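Local structure of putative glycosyl hydrolase (Bacteroides thetaiotaomicron VPI-5482, 3K11) at residues Tyr350-Gln355 with Ser424-Tyr429. The protein is probably a hydrolase of glycosyl hydrolase family 88, its precise function unknown. Sequence-based numbering, arbitrary orientation.
Sequences YGPVAQ and SAVQYY
Gln-355 and Tyr-428 meet through two torsions: in Gln-355, CG stands anti to the backbone N, and in Tyr-428 a chi1 of -93°, away from a staggered value, directs CG toward the helix, the ring then lying with one face over Gly-351 CA. The Gly-351 CA lies 3.5 Å from the centroid of the Tyr-428 ring and 6° off its normal, a CH-pi contact over the centre of the face. A beta carbon modelled on Gly-351 would run into Tyr-428 CG if nothing else moved. At the far end of the ring, Tyr-428 OH donates to Gln-355 OE1 at 2.6 Å, in the carbonyl plane with a C=O...donor angle of 156°. The Gln-355 amide is turned steeply against the ring, and its NE2 bonds to Gly-25 O, so both polar atoms of the amide are engaged. The contact joins helix 347-362 to strand 425-427, one strand of a beta-hairpin with 420-422; family 88 belongs to the six-hairpin glycosidases, built on an (alpha/alpha)6 barrel, and that helix falls in the part of the chain matched to the family. Pro-352 approaches the strand backbone, its CG 3.5 Å from Val-426 O, while its CD lies 3.8 Å from Tyr-428 CD1 and its CB 4.2 Å from Val-426 CG1. The same Val-426 CG1 reaches Gln-355 CD at 3.9 Å. An alanine in place of Tyr-428 would probably open a gap over Gly-351 and leave Gln-355 OE1 without its hydroxyl donor. Leu-413 and Leu-414 of helix 400-416 also touch Tyr-428, while Gln-195 of the second subunit bonds to its backbone O.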
# COMPACT_ATOMS: atom_id res chain seq x y z
N TYR A 350 -3.59 3.19 22.09
CA TYR A 350 -3.22 1.82 21.79
C TYR A 350 -4.06 0.72 22.42
O TYR A 350 -3.98 -0.41 21.99
CB TYR A 350 -1.71 1.62 22.08
CG TYR A 350 -0.86 2.47 21.16
CD1 TYR A 350 -0.87 2.28 19.78
CD2 TYR A 350 -0.10 3.54 21.67
CE1 TYR A 350 -0.13 3.07 18.96
CE2 TYR A 350 0.65 4.37 20.81
CZ TYR A 350 0.64 4.11 19.46
OH TYR A 350 1.40 4.88 18.57
N GLY A 351 -4.83 1.02 23.47
CA GLY A 351 -5.64 -0.02 24.08
C GLY A 351 -6.53 -0.73 23.09
O GLY A 351 -6.61 -1.95 23.09
N PRO A 352 -7.23 0.03 22.23
CA PRO A 352 -8.10 -0.62 21.25
C PRO A 352 -7.40 -1.45 20.19
O PRO A 352 -7.98 -2.42 19.67
CB PRO A 352 -8.84 0.57 20.64
CG PRO A 352 -8.84 1.59 21.71
CD PRO A 352 -7.43 1.49 22.25
N VAL A 353 -6.15 -1.10 19.89
CA VAL A 353 -5.29 -1.88 18.99
C VAL A 353 -5.00 -3.24 19.61
O VAL A 353 -5.18 -4.27 18.98
CB VAL A 353 -3.98 -1.15 18.70
CG1 VAL A 353 -3.09 -1.99 17.74
CG2 VAL A 353 -4.28 0.24 18.06
N ALA A 354 -4.57 -3.24 20.86
CA ALA A 354 -4.29 -4.46 21.58
C ALA A 354 -5.57 -5.29 21.71
O ALA A 354 -5.57 -6.52 21.53
CB ALA A 354 -3.68 -4.14 22.96
N GLN A 355 -6.67 -4.64 22.09
CA GLN A 355 -7.92 -5.35 22.30
C GLN A 355 -8.42 -6.05 21.03
O GLN A 355 -8.84 -7.21 21.07
CB GLN A 355 -8.96 -4.36 22.83
CG GLN A 355 -10.31 -5.02 23.23
CD GLN A 355 -10.93 -4.45 24.48
OE1 GLN A 355 -10.23 -3.96 25.36
NE2 GLN A 355 -12.23 -4.61 24.60
N SER A 424 -20.08 2.69 19.30
CA SER A 424 -19.82 1.44 18.61
C SER A 424 -18.35 1.11 18.45
O SER A 424 -18.02 0.16 17.74
CB SER A 424 -20.50 1.42 17.21
OG SER A 424 -21.90 1.62 17.29
N ALA A 425 -17.48 1.91 19.08
CA ALA A 425 -16.01 1.70 19.04
C ALA A 425 -15.49 1.40 20.45
O ALA A 425 -15.94 2.01 21.41
CB ALA A 425 -15.30 2.97 18.49
N VAL A 426 -14.50 0.52 20.54
CA VAL A 426 -13.81 0.29 21.80
C VAL A 426 -13.03 1.54 22.17
O VAL A 426 -12.25 2.04 21.35
CB VAL A 426 -12.86 -0.90 21.68
CG1 VAL A 426 -11.96 -1.01 22.92
CG2 VAL A 426 -13.64 -2.21 21.43
N GLN A 427 -13.27 2.09 23.37
CA GLN A 427 -12.49 3.20 23.89
C GLN A 427 -11.93 2.87 25.25
O GLN A 427 -12.58 2.24 26.06
CB GLN A 427 -13.33 4.47 23.95
CG GLN A 427 -13.67 5.03 22.57
CD GLN A 427 -12.50 5.74 21.88
OE1 GLN A 427 -11.53 6.13 22.54
NE2 GLN A 427 -12.62 6.01 20.57
N TYR A 428 -10.68 3.30 25.49
CA TYR A 428 -10.02 3.07 26.77
C TYR A 428 -10.17 4.25 27.70
O TYR A 428 -9.85 5.38 27.33
CB TYR A 428 -8.54 2.69 26.56
CG TYR A 428 -8.36 1.20 26.50
CD1 TYR A 428 -8.99 0.43 25.53
CD2 TYR A 428 -7.60 0.53 27.44
CE1 TYR A 428 -8.88 -0.95 25.51
CE2 TYR A 428 -7.47 -0.85 27.43
CZ TYR A 428 -8.14 -1.61 26.46
OH TYR A 428 -8.02 -3.01 26.42
N TYR A 429 -10.60 3.97 28.93
CA TYR A 429 -10.79 5.01 29.96
C TYR A 429 -9.96 4.63 31.18
O TYR A 429 -9.91 3.49 31.56
CB TYR A 429 -12.29 5.15 30.32
CG TYR A 429 -13.08 5.60 29.12
CD1 TYR A 429 -13.08 6.94 28.73
CD2 TYR A 429 -13.78 4.70 28.35
CE1 TYR A 429 -13.75 7.35 27.60
CE2 TYR A 429 -14.45 5.12 27.21
CZ TYR A 429 -14.42 6.44 26.83
OH TYR A 429 -15.07 6.85 25.69